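Local coordinates for mandelate racemase/muconate lactonizing enzyme, C-terminal domain protein (Paracoccus denitrificans, PDB 4DWD) that binds magnesium and is probably a hydro-lyase of the enolase superfamily, at residues F222-Q227 against A247-Y252; P334-P339 against L355-D360. All coordinates share one frame; numbering follows the deposited sequence. Where two conformers were deposited one is given.

Contact 1. Residues F222-Q227 against A247-Y252; sequences FEEPVQ and AGEQTY
Glu224 OE2 is met by the N-H of Gly248 and by a water. Gly248 N donates to Glu224 OE2 over 3.3 Å with an N-H...O angle of 138°, a long, bent bond that meets the oxygen nearly along its C-O axis. Water 1 probably donates to Glu224 OE2 at 3.2 Å and accepts from Glu249 N, tying the carboxylate to the turn from Gly248 to Thr251. Glu224 CB already points at the other segment, and the bend at chi2 (-87°) sets CD near Ala247 CA and Glu249 CG. There OE2 also lies 3.6 Å from Ala247 CB, while Glu249 CG packs against the same oxygen at 3.5 Å. Glu224 OE1 has its own partner, Asn200. Segment 222-227 holds the end of strand 221-223 and the loop after it, while 247-252 follows the neighbouring parallel strand 244-246, at the end of the enolase-superfamily barrel where the metal site lies. Glu223 and Glu249, which with Asp197 are seen to bind one calcium ion in this protein, though none is bound to this chain, cross at about a right angle, with Glu223 OE2 4.0 Å from Glu249 OE2. The repulsion of these like charges is probably eased by Lys160, which pairs with Glu223 OE1, and by Lys84 of a second subunit, which pairs with Glu249 OE1.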
# COMPACT_ATOMS: atom_id res chain seq x y z
N PHE B 222 11.99 -1.02 24.20
CA PHE B 222 11.15 0.12 24.60
C PHE B 222 9.71 -0.36 24.58
O PHE B 222 9.13 -0.54 23.52
CB PHE B 222 11.39 1.25 23.59
CG PHE B 222 10.73 2.58 23.89
CD1 PHE B 222 10.34 2.97 25.19
CD2 PHE B 222 10.58 3.51 22.86
CE1 PHE B 222 9.78 4.24 25.41
CE2 PHE B 222 10.02 4.76 23.08
CZ PHE B 222 9.63 5.14 24.35
N GLU B 223 9.17 -0.61 25.77
CA GLU B 223 7.89 -1.29 25.92
C GLU B 223 6.73 -0.30 26.05
O GLU B 223 6.83 0.68 26.79
CB GLU B 223 7.96 -2.22 27.13
CG GLU B 223 6.76 -3.11 27.36
CD GLU B 223 7.05 -4.26 28.31
OE1 GLU B 223 8.23 -4.64 28.45
OE2 GLU B 223 6.08 -4.81 28.87
N GLU B 224 5.65 -0.59 25.32
CA GLU B 224 4.38 0.15 25.44
C GLU B 224 4.54 1.68 25.44
O GLU B 224 4.06 2.37 26.33
CB GLU B 224 3.59 -0.34 26.66
CG GLU B 224 3.17 -1.80 26.61
CD GLU B 224 1.84 -2.04 25.90
OE1 GLU B 224 1.01 -1.10 25.82
OE2 GLU B 224 1.60 -3.17 25.46
N PRO B 225 5.20 2.23 24.39
CA PRO B 225 5.42 3.69 24.40
C PRO B 225 4.14 4.55 24.35
O PRO B 225 4.10 5.61 25.00
CB PRO B 225 6.28 3.93 23.15
CG PRO B 225 6.10 2.70 22.29
CD PRO B 225 5.90 1.57 23.27
N VAL B 226 3.14 4.14 23.57
CA VAL B 226 1.91 4.92 23.40
C VAL B 226 0.73 4.18 24.01
O VAL B 226 0.87 3.03 24.43
CB VAL B 226 1.66 5.27 21.91
CG1 VAL B 226 2.85 6.02 21.35
CG2 VAL B 226 1.35 4.02 21.07
N GLN B 227 -0.44 4.82 24.08
CA GLN B 227 -1.63 4.14 24.60
C GLN B 227 -1.88 2.86 23.80
O GLN B 227 -1.81 2.85 22.58
CB GLN B 227 -2.85 5.06 24.55
CG GLN B 227 -2.69 6.35 25.36
CD GLN B 227 -2.74 6.16 26.86
OE1 GLN B 227 -3.06 5.09 27.36
NE2 GLN B 227 -2.44 7.24 27.59
N ALA B 247 5.10 -4.56 22.57
CA ALA B 247 3.75 -4.37 23.06
C ALA B 247 3.12 -5.73 23.13
O ALA B 247 3.77 -6.73 22.82
CB ALA B 247 2.96 -3.46 22.11
N GLY B 248 1.86 -5.78 23.52
CA GLY B 248 1.14 -7.05 23.60
C GLY B 248 0.62 -7.40 24.97
O GLY B 248 -0.25 -8.25 25.11
N GLU B 249 1.10 -6.74 26.01
CA GLU B 249 0.66 -7.10 27.35
C GLU B 249 -0.82 -6.79 27.54
O GLU B 249 -1.46 -7.41 28.37
CB GLU B 249 1.50 -6.43 28.43
CG GLU B 249 1.42 -4.92 28.44
CD GLU B 249 1.54 -4.36 29.84
OE1 GLU B 249 0.71 -3.50 30.21
OE2 GLU B 249 2.45 -4.79 30.57
N GLN B 250 -1.34 -5.81 26.80
CA GLN B 250 -2.77 -5.47 26.81
C GLN B 250 -3.43 -5.90 25.50
O GLN B 250 -4.33 -5.21 24.99
CB GLN B 250 -2.98 -3.98 27.04
CG GLN B 250 -2.46 -3.51 28.39
CD GLN B 250 -2.77 -2.05 28.63
OE1 GLN B 250 -3.91 -1.67 28.90
NE2 GLN B 250 -1.75 -1.21 28.53
N THR B 251 -2.96 -7.02 24.95
CA THR B 251 -3.57 -7.66 23.79
C THR B 251 -4.08 -9.03 24.24
O THR B 251 -3.33 -9.80 24.85
CB THR B 251 -2.55 -7.78 22.65
OG1 THR B 251 -2.07 -6.48 22.31
CG2 THR B 251 -3.17 -8.41 21.42
N TYR B 252 -5.34 -9.36 23.92
CA TYR B 252 -6.03 -10.45 24.60
C TYR B 252 -6.56 -11.55 23.71
O TYR B 252 -7.13 -12.51 24.21
CB TYR B 252 -7.18 -9.90 25.48
CG TYR B 252 -6.73 -8.83 26.45
CD1 TYR B 252 -6.18 -9.16 27.69
CD2 TYR B 252 -6.87 -7.47 26.14
CE1 TYR B 252 -5.78 -8.19 28.59
CE2 TYR B 252 -6.49 -6.48 27.04
CZ TYR B 252 -5.95 -6.85 28.27
OH TYR B 252 -5.53 -5.90 29.18
O HOH W 1 3.92 -5.20 26.33

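Contact 2. Residues P334-P339 against L355-D360; sequences PVFRNP and LGIVVD
This is a surface contact between two loops flanking strand 346-348, joined by a single antiparallel bridge between Phe336 and Val359. Two backbone bonds define it: Arg337 N to Val358 O at 2.8 Å (N-H...O 170°) and Asp360 N to Val335 O, also 2.8 Å. Asn338 prolongs the pairing with its side chain. Its CG sits between the backbone N and carbonyl carbon (chi1 63°), OD1 accepting from Val358 N at 2.8 Å and ND2 donating a hydrogen bond to Gly356 O at 3.0 Å, the oxygen lying in the Asn338 amide plane. An alanine here would probably leave Val358 N and Gly356 O without these partners, loosening that end of the pairing. Around the buried Phe336 ring, Ile357 CD1 lies over one face in a CH-pi contact, 4.1 Å from the centroid, while Val359 CG2 meets the ring edge at CE1. The Arg337 guanidinium stacks on the Asp360 carboxylate, planes 29° apart, with a salt bridge from Arg337 NH2 to Asp360 OD2 of 3.1 Å. Water 2 links that OD2 to Pro334 O. Asp360 OD1 instead accepts from Glu363 N, the side-chain N-cap arrangement that starts helix 361-367.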
# COMPACT_ATOMS: atom_id res chain seq x y z
N PRO B 334 3.39 -16.55 52.00
CA PRO B 334 3.46 -17.97 52.36
C PRO B 334 2.47 -18.88 51.65
O PRO B 334 2.42 -20.08 51.95
CB PRO B 334 3.15 -17.94 53.85
CG PRO B 334 2.16 -16.83 53.99
CD PRO B 334 2.51 -15.81 52.93
N VAL B 335 1.67 -18.34 50.73
CA VAL B 335 0.66 -19.16 50.06
C VAL B 335 1.29 -20.30 49.27
O VAL B 335 0.76 -21.41 49.25
CB VAL B 335 -0.28 -18.31 49.18
CG1 VAL B 335 -1.14 -19.19 48.26
CG2 VAL B 335 -1.17 -17.47 50.08
N PHE B 336 2.42 -20.02 48.63
CA PHE B 336 3.17 -21.04 47.90
C PHE B 336 4.47 -21.37 48.59
O PHE B 336 5.09 -20.51 49.21
CB PHE B 336 3.44 -20.58 46.46
CG PHE B 336 2.19 -20.28 45.69
CD1 PHE B 336 1.31 -21.30 45.32
CD2 PHE B 336 1.87 -18.97 45.36
CE1 PHE B 336 0.15 -21.01 44.62
CE2 PHE B 336 0.71 -18.67 44.66
CZ PHE B 336 -0.15 -19.70 44.30
N ARG B 337 4.88 -22.64 48.52
CA ARG B 337 6.13 -23.07 49.15
C ARG B 337 7.35 -22.87 48.24
O ARG B 337 8.46 -22.75 48.73
CB ARG B 337 6.03 -24.53 49.60
CG ARG B 337 4.95 -24.74 50.64
CD ARG B 337 5.15 -26.05 51.38
NE ARG B 337 3.93 -26.51 52.05
CZ ARG B 337 3.56 -26.18 53.28
NH1 ARG B 337 2.43 -26.66 53.79
NH2 ARG B 337 4.30 -25.36 54.01
N ASN B 338 7.12 -22.83 46.93
CA ASN B 338 8.21 -22.71 45.97
C ASN B 338 7.96 -21.67 44.87
O ASN B 338 8.16 -21.95 43.69
CB ASN B 338 8.52 -24.07 45.33
CG ASN B 338 7.36 -24.63 44.53
OD1 ASN B 338 6.21 -24.23 44.71
ND2 ASN B 338 7.66 -25.55 43.64
N PRO B 339 7.53 -20.45 45.26
CA PRO B 339 7.29 -19.41 44.26
C PRO B 339 8.59 -18.91 43.61
O PRO B 339 9.68 -19.32 44.03
CB PRO B 339 6.62 -18.31 45.08
CG PRO B 339 7.25 -18.44 46.43
CD PRO B 339 7.46 -19.92 46.64
N LEU B 355 2.28 -28.39 36.74
CA LEU B 355 3.05 -27.16 36.92
C LEU B 355 4.25 -27.35 37.84
O LEU B 355 5.29 -26.73 37.64
CB LEU B 355 2.17 -26.08 37.55
CG LEU B 355 1.13 -25.46 36.63
CD1 LEU B 355 0.17 -24.66 37.49
CD2 LEU B 355 1.75 -24.58 35.55
N GLY B 356 4.08 -28.19 38.85
CA GLY B 356 5.11 -28.37 39.87
C GLY B 356 5.08 -27.31 40.96
O GLY B 356 6.01 -27.23 41.74
N ILE B 357 4.01 -26.52 41.02
CA ILE B 357 3.84 -25.50 42.06
C ILE B 357 3.32 -26.20 43.32
O ILE B 357 2.47 -27.08 43.23
CB ILE B 357 2.90 -24.34 41.63
CG1 ILE B 357 2.87 -23.25 42.70
CG2 ILE B 357 1.48 -24.83 41.40
CD1 ILE B 357 3.49 -21.94 42.31
N VAL B 358 3.85 -25.80 44.47
CA VAL B 358 3.48 -26.39 45.75
C VAL B 358 2.75 -25.34 46.61
O VAL B 358 3.30 -24.29 46.94
CB VAL B 358 4.72 -26.94 46.49
CG1 VAL B 358 4.35 -27.44 47.88
CG2 VAL B 358 5.38 -28.05 45.68
N VAL B 359 1.50 -25.64 46.94
CA VAL B 359 0.63 -24.74 47.69
C VAL B 359 0.61 -25.13 49.17
O VAL B 359 0.49 -26.31 49.50
CB VAL B 359 -0.81 -24.75 47.12
CG1 VAL B 359 -1.73 -23.84 47.92
CG2 VAL B 359 -0.82 -24.37 45.65
N ASP B 360 0.74 -24.14 50.05
CA ASP B 360 0.55 -24.37 51.48
C ASP B 360 -0.95 -24.28 51.75
O ASP B 360 -1.52 -23.19 51.76
CB ASP B 360 1.31 -23.32 52.29
CG ASP B 360 1.16 -23.48 53.80
OD1 ASP B 360 0.07 -23.85 54.29
OD2 ASP B 360 2.15 -23.21 54.50
O HOH W 2 4.07 -21.64 53.39

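Overall arrangement
Contact 1 is buried and contact 2 lies at the surface; their centres are 30 Å apart, on opposite sides of the chain's centre, and their nearest atoms stay about 19 Å from each other. Both belong to the enolase-like C-terminal part of the chain but use different elements: 222-227 holds the end of one barrel strand and 247-252 follows the adjacent one, whereas 334-339 and 355-360 are loops around strand 346-348. The chemistry follows the place. Contact 1 buries only 222 Å² and gathers acidic groups, whose counter-charges come from outside its segments, one from a second subunit. Contact 2 buries 516 Å², pairs backbones directly, balances arginine with aspartate across its own segments, and adds an apolar aromatic patch.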